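Catalase (Exiguobacterium oxidotolerans, PDB 2J2M) breaks hydrogen peroxide down into water and oxygen at a haem iron. Local coordinates at residues A308-L320 and R335-I347. Residues are numbered along the deposited sequence; the frame is centred on the assembly and turned at random.
Sequences AETESVGFNPGVL and RLFSYSDTQRHRI. With HEM (protoporphyrin IX containing Fe), chain E.
P317 sets its CD over the face of the Y339 ring. This CD stands 3.7 Å from the Y339 ring centroid, a CH-pi contact, and CG of the same proline lies over one face of the R335 guanidinium. Haem atom C3B covers the opposite face of that guanidinium. Y339 is the proximal ligand: its OH binds the haem iron at 1.9 Å. R335 is bent at chi3 (80°). Its NE lies 2.7 Å from Y339 OH, and NE and NH2 both grip that oxygen in the guanidinium plane. A leucine in place of R335 would probably leave the Y339 oxygen without both N-H donors and P317 CG without the guanidinium face beneath it. N316 ND2 donates in its amide plane to L336 O (2.8 Å) and S340 OG, while its OD1 takes G318 N in an Asx turn. Q343 NE2 bonds F315 O and haem O2D. R346 NH1 bonds V313 O (3.0 Å, nearly straight) and haem O2D, NH2 bonds E311 O, and NE bonds haem O1D. E311 itself forms a salt bridge with R53. Residues S312 to G318 thus run along helix 330-346, with F315 against strands 87-95, 112-119 and 122-129 of the catalase barrel.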
loop_
_atom_site.group_PDB
_atom_site.type_symbol
_atom_site.label_atom_id
_atom_site.label_comp_id
_atom_site.label_asym_id
_atom_site.label_seq_id
_atom_site.Cartn_x
_atom_site.Cartn_y
_atom_site.Cartn_z
ATOM N N ALA A 308 16.364 -1.613 -8.726
ATOM C CA ALA A 308 16.830 -0.916 -7.530
ATOM C C ALA A 308 17.435 0.438 -7.834
ATOM O O ALA A 308 17.576 1.273 -6.935
ATOM C CB ALA A 308 17.851 -1.772 -6.730
ATOM N N GLU A 309 17.809 0.666 -9.080
ATOM C CA GLU A 309 18.453 1.925 -9.398
ATOM C C GLU A 309 17.562 2.739 -10.310
ATOM O O GLU A 309 16.985 3.718 -9.864
ATOM C CB GLU A 309 19.882 1.720 -9.971
ATOM C CG GLU A 309 20.899 1.037 -8.994
ATOM C CD GLU A 309 22.220 0.692 -9.674
ATOM O OE1 GLU A 309 22.867 1.611 -10.208
ATOM O OE2 GLU A 309 22.610 -0.492 -9.693
ATOM N N THR A 310 17.409 2.322 -11.566
ATOM C CA THR A 310 16.614 3.073 -12.532
ATOM C C THR A 310 15.121 3.143 -12.142
ATOM O O THR A 310 14.493 4.224 -12.218
ATOM C CB THR A 310 16.808 2.528 -13.965
ATOM O OG1 THR A 310 18.211 2.355 -14.219
ATOM C CG2 THR A 310 16.241 3.485 -15.018
ATOM N N GLU A 311 14.553 2.023 -11.700
ATOM C CA GLU A 311 13.118 2.032 -11.454
ATOM C C GLU A 311 12.795 2.750 -10.147
ATOM O O GLU A 311 11.791 3.440 -10.060
ATOM C CB GLU A 311 12.485 0.627 -11.514
ATOM C CG GLU A 311 10.931 0.623 -11.440
ATOM C CD GLU A 311 10.307 1.354 -12.642
ATOM O OE1 GLU A 311 10.902 1.250 -13.730
ATOM O OE2 GLU A 311 9.266 2.050 -12.512
ATOM N N SER A 312 13.683 2.628 -9.164
ATOM C CA SER A 312 13.431 3.117 -7.808
ATOM C C SER A 312 13.868 4.572 -7.522
ATOM O O SER A 312 13.437 5.156 -6.514
ATOM C CB SER A 312 14.021 2.151 -6.770
ATOM O OG SER A 312 13.214 0.982 -6.619
ATOM N N VAL A 313 14.718 5.157 -8.369
ATOM C CA VAL A 313 15.042 6.564 -8.222
ATOM C C VAL A 313 13.806 7.459 -8.342
ATOM O O VAL A 313 12.903 7.195 -9.140
ATOM C CB VAL A 313 16.171 7.043 -9.218
ATOM C CG1 VAL A 313 15.691 7.082 -10.690
ATOM C CG2 VAL A 313 16.774 8.399 -8.768
ATOM N N GLY A 314 13.779 8.511 -7.538
ATOM C CA GLY A 314 12.851 9.602 -7.742
ATOM C C GLY A 314 13.571 10.929 -7.841
ATOM O O GLY A 314 14.506 11.186 -7.080
ATOM N N PHE A 315 13.150 11.770 -8.787
ATOM C CA PHE A 315 13.685 13.121 -8.915
ATOM C C PHE A 315 12.578 14.168 -8.758
ATOM O O PHE A 315 11.406 13.892 -9.005
ATOM C CB PHE A 315 14.313 13.364 -10.282
ATOM C CG PHE A 315 15.248 12.299 -10.768
ATOM C CD1 PHE A 315 16.625 12.443 -10.613
ATOM C CD2 PHE A 315 14.763 11.213 -11.498
ATOM C CE1 PHE A 315 17.498 11.484 -11.136
ATOM C CE2 PHE A 315 15.623 10.262 -12.021
ATOM C CZ PHE A 315 16.996 10.389 -11.836
ATOM N N ASN A 316 12.970 15.380 -8.377
ATOM C CA ASN A 316 12.039 16.503 -8.221
ATOM C C ASN A 316 12.792 17.788 -8.539
ATOM O O ASN A 316 13.827 18.041 -7.934
ATOM C CB ASN A 316 11.443 16.551 -6.789
ATOM C CG ASN A 316 10.423 17.687 -6.602
ATOM O OD1 ASN A 316 10.334 18.592 -7.424
ATOM N ND2 ASN A 316 9.661 17.640 -5.521
ATOM N N PRO A 317 12.305 18.573 -9.523
ATOM C CA PRO A 317 12.988 19.842 -9.908
ATOM C C PRO A 317 13.072 20.862 -8.770
ATOM O O PRO A 317 13.878 21.778 -8.816
ATOM C CB PRO A 317 12.119 20.407 -11.046
ATOM C CG PRO A 317 10.820 19.629 -10.998
ATOM C CD PRO A 317 11.126 18.291 -10.370
ATOM N N GLY A 318 12.229 20.713 -7.762
ATOM C CA GLY A 318 12.289 21.602 -6.629
ATOM C C GLY A 318 13.070 20.983 -5.500
ATOM O O GLY A 318 12.974 21.457 -4.368
ATOM N N VAL A 319 13.800 19.899 -5.787
ATOM C CA VAL A 319 14.831 19.389 -4.882
ATOM C C VAL A 319 16.147 20.116 -5.243
ATOM O O VAL A 319 16.883 19.731 -6.155
ATOM C CB VAL A 319 14.903 17.829 -4.890
ATOM C CG1 VAL A 319 16.207 17.294 -4.250
ATOM C CG2 VAL A 319 13.715 17.266 -4.141
ATOM N N LEU A 320 16.401 21.208 -4.521
ATOM C CA LEU A 320 17.496 22.128 -4.859
ATOM C C LEU A 320 18.445 22.286 -3.700
ATOM O O LEU A 320 18.045 22.078 -2.568
ATOM C CB LEU A 320 16.928 23.501 -5.228
ATOM C CG LEU A 320 15.931 23.543 -6.387
ATOM C CD1 LEU A 320 15.356 24.920 -6.451
ATOM C CD2 LEU A 320 16.638 23.208 -7.668
ATOM N N ARG A 335 4.894 21.135 -10.144
ATOM C CA ARG A 335 5.901 20.085 -10.114
ATOM C C ARG A 335 6.581 19.978 -8.739
ATOM O O ARG A 335 6.784 18.856 -8.234
ATOM C CB ARG A 335 6.934 20.277 -11.230
ATOM C CG ARG A 335 6.380 20.127 -12.646
ATOM C CD ARG A 335 7.454 20.475 -13.677
ATOM N NE ARG A 335 8.420 19.384 -13.941
ATOM C CZ ARG A 335 9.686 19.584 -14.314
ATOM N NH1 ARG A 335 10.166 20.820 -14.429
ATOM N NH2 ARG A 335 10.484 18.555 -14.552
ATOM N N LEU A 336 6.894 21.116 -8.109
ATOM C CA LEU A 336 7.536 21.084 -6.801
ATOM C C LEU A 336 6.852 20.100 -5.859
ATOM O O LEU A 336 7.525 19.349 -5.165
ATOM C CB LEU A 336 7.587 22.474 -6.174
ATOM C CG LEU A 336 8.105 23.604 -7.065
ATOM C CD1 LEU A 336 7.886 24.891 -6.332
ATOM C CD2 LEU A 336 9.589 23.432 -7.511
ATOM N N PHE A 337 5.517 20.101 -5.872
ATOM C CA PHE A 337 4.688 19.207 -5.063
ATOM C C PHE A 337 4.585 17.800 -5.639
ATOM O O PHE A 337 4.731 16.816 -4.916
ATOM C CB PHE A 337 3.258 19.769 -4.873
ATOM C CG PHE A 337 2.270 18.755 -4.300
ATOM C CD1 PHE A 337 2.403 18.291 -2.996
ATOM C CD2 PHE A 337 1.217 18.261 -5.088
ATOM C CE1 PHE A 337 1.513 17.357 -2.488
ATOM C CE2 PHE A 337 0.298 17.328 -4.594
ATOM C CZ PHE A 337 0.446 16.863 -3.300
ATOM N N SER A 338 4.314 17.731 -6.934
ATOM C CA SER A 338 3.851 16.514 -7.611
ATOM C C SER A 338 4.810 15.347 -7.527
ATOM O O SER A 338 4.388 14.237 -7.232
ATOM C CB SER A 338 3.566 16.826 -9.083
ATOM O OG SER A 338 3.053 15.698 -9.786
ATOM N N TYR A 339 6.095 15.608 -7.783
ATOM C CA TYR A 339 7.122 14.567 -7.893
ATOM C C TYR A 339 7.302 13.764 -6.614
ATOM O O TYR A 339 7.129 12.540 -6.623
ATOM C CB TYR A 339 8.461 15.164 -8.380
ATOM C CG TYR A 339 8.456 15.534 -9.858
ATOM C CD1 TYR A 339 9.109 14.751 -10.803
ATOM C CD2 TYR A 339 7.762 16.665 -10.298
ATOM C CE1 TYR A 339 9.102 15.127 -12.170
ATOM C CE2 TYR A 339 7.726 17.026 -11.594
ATOM C CZ TYR A 339 8.383 16.265 -12.553
ATOM O OH TYR A 339 8.303 16.677 -13.864
ATOM N N SER A 340 7.618 14.457 -5.525
ATOM C CA SER A 340 7.813 13.847 -4.226
ATOM C C SER A 340 6.512 13.204 -3.743
ATOM O O SER A 340 6.535 12.160 -3.069
ATOM C CB SER A 340 8.277 14.911 -3.211
ATOM O OG SER A 340 9.547 15.429 -3.577
ATOM N N ASP A 341 5.391 13.839 -4.099
ATOM C CA ASP A 341 4.062 13.378 -3.691
ATOM C C ASP A 341 3.758 12.045 -4.314
ATOM O O ASP A 341 3.274 11.163 -3.642
ATOM C CB ASP A 341 2.959 14.349 -4.120
ATOM C CG ASP A 341 1.570 13.763 -3.902
ATOM O OD1 ASP A 341 1.314 13.319 -2.777
ATOM O OD2 ASP A 341 0.745 13.705 -4.842
ATOM N N THR A 342 4.022 11.919 -5.615
ATOM C CA THR A 342 3.803 10.665 -6.335
ATOM C C THR A 342 4.801 9.583 -5.930
ATOM O O THR A 342 4.482 8.416 -5.972
ATOM C CB THR A 342 3.873 10.868 -7.864
ATOM O OG1 THR A 342 3.248 9.750 -8.533
ATOM C CG2 THR A 342 5.339 11.061 -8.346
ATOM N N GLN A 343 6.011 9.984 -5.543
ATOM C CA GLN A 343 7.038 9.052 -5.102
ATOM C C GLN A 343 6.702 8.429 -3.742
ATOM O O GLN A 343 7.038 7.271 -3.485
ATOM C CB GLN A 343 8.403 9.725 -5.098
ATOM C CG GLN A 343 8.943 9.967 -6.511
ATOM C CD GLN A 343 9.806 11.229 -6.629
ATOM O OE1 GLN A 343 10.336 11.721 -5.641
ATOM N NE2 GLN A 343 9.953 11.746 -7.842
ATOM N N ARG A 344 6.016 9.164 -2.885
ATOM C CA ARG A 344 5.586 8.596 -1.594
ATOM C C ARG A 344 4.599 7.439 -1.809
ATOM O O ARG A 344 4.514 6.516 -0.993
ATOM C CB ARG A 344 4.996 9.686 -0.672
ATOM C CG ARG A 344 6.075 10.611 -0.126
ATOM C CD ARG A 344 5.538 11.969 0.343
ATOM N NE ARG A 344 6.642 12.932 0.423
ATOM C CZ ARG A 344 6.614 14.178 -0.043
ATOM N NH1 ARG A 344 5.502 14.705 -0.577
ATOM N NH2 ARG A 344 7.704 14.918 0.059
ATOM N N HIS A 345 3.880 7.499 -2.933
ATOM C CA HIS A 345 2.943 6.449 -3.312
ATOM C C HIS A 345 3.676 5.375 -4.126
ATOM O O HIS A 345 3.659 4.202 -3.765
ATOM C CB HIS A 345 1.775 7.080 -4.079
ATOM C CG HIS A 345 1.214 6.221 -5.175
ATOM N ND1 HIS A 345 0.430 5.112 -4.933
ATOM C CD2 HIS A 345 1.295 6.337 -6.518
ATOM C CE1 HIS A 345 0.075 4.566 -6.081
ATOM N NE2 HIS A 345 0.584 5.292 -7.059
ATOM N N ARG A 346 4.371 5.786 -5.184
ATOM C CA ARG A 346 5.053 4.849 -6.085
ATOM C C ARG A 346 6.218 4.050 -5.449
ATOM O O ARG A 346 6.402 2.871 -5.738
ATOM C CB ARG A 346 5.513 5.580 -7.355
ATOM C CG ARG A 346 6.447 4.747 -8.243
ATOM C CD ARG A 346 6.780 5.407 -9.594
ATOM N NE ARG A 346 7.796 6.474 -9.493
ATOM C CZ ARG A 346 9.115 6.271 -9.432
ATOM N NH1 ARG A 346 9.947 7.295 -9.379
ATOM N NH2 ARG A 346 9.611 5.046 -9.404
ATOM N N ILE A 347 7.026 4.683 -4.617
ATOM C CA ILE A 347 8.220 4.003 -4.139
ATOM C C ILE A 347 7.990 3.723 -2.681
ATOM O O ILE A 347 8.391 2.672 -2.188
ATOM C CB ILE A 347 9.521 4.856 -4.318
ATOM C CG1 ILE A 347 9.636 5.424 -5.735
ATOM C CG2 ILE A 347 10.766 4.030 -3.996
ATOM C CD1 ILE A 347 10.617 6.614 -5.833
HETATM C CHA HEM E . 7.985 12.593 -14.528
HETATM C CHB HEM E . 9.821 16.207 -17.247
HETATM C CHC HEM E . 5.862 18.814 -16.350
HETATM C CHD HEM E . 4.365 15.548 -13.134
HETATM C C1A HEM E . 8.855 13.352 -15.306
HETATM C C2A HEM E . 10.201 12.984 -15.742
HETATM C C3A HEM E . 10.705 13.990 -16.496
HETATM C C4A HEM E . 9.701 15.019 -16.568
HETATM C CMA HEM E . 12.090 14.080 -17.181
HETATM C CAA HEM E . 10.889 11.640 -15.388
HETATM C CBA HEM E . 11.748 11.713 -14.123
HETATM C CGA HEM E . 12.390 10.353 -13.959
HETATM O O1A HEM E . 12.050 9.618 -12.994
HETATM O O2A HEM E . 13.236 9.991 -14.821
HETATM C C1B HEM E . 8.947 17.260 -17.196
HETATM C C2B HEM E . 9.182 18.609 -17.684
HETATM C C3B HEM E . 8.075 19.306 -17.430
HETATM C C4B HEM E . 7.122 18.439 -16.780
HETATM C CMB HEM E . 10.487 19.154 -18.331
HETATM C CAB HEM E . 7.824 20.798 -17.705
HETATM C CBB HEM E . 8.213 21.376 -18.837
HETATM C C1C HEM E . 5.143 18.233 -15.340
HETATM C C2C HEM E . 4.032 18.813 -14.611
HETATM C C3C HEM E . 3.640 17.888 -13.713
HETATM C C4C HEM E . 4.476 16.708 -13.859
HETATM C CMC HEM E . 3.441 20.243 -14.799
HETATM C CAC HEM E . 2.478 17.985 -12.697
HETATM C CBC HEM E . 2.590 18.694 -11.568
HETATM C C1D HEM E . 5.157 14.424 -13.208
HETATM C C2D HEM E . 4.969 13.226 -12.413
HETATM C C3D HEM E . 6.111 12.304 -12.840
HETATM C C4D HEM E . 6.867 13.037 -13.851
HETATM C CMD HEM E . 3.874 12.971 -11.324
HETATM C CAD HEM E . 6.418 10.892 -12.308
HETATM C CBD HEM E . 7.609 11.015 -11.355
HETATM C CGD HEM E . 7.812 9.765 -10.519
HETATM O O1D HEM E . 6.943 8.832 -10.482
HETATM O O2D HEM E . 8.868 9.713 -9.854
HETATM N NA HEM E . 8.601 14.606 -15.833
HETATM N NB HEM E . 7.681 17.189 -16.656
HETATM N NC HEM E . 5.384 16.960 -14.852
HETATM N ND HEM E . 6.271 14.273 -14.018
HETATM FE FE HEM E . 7.128 15.858 -15.095
HETATM O O HOH W 1 8.337 2.461 -10.141
#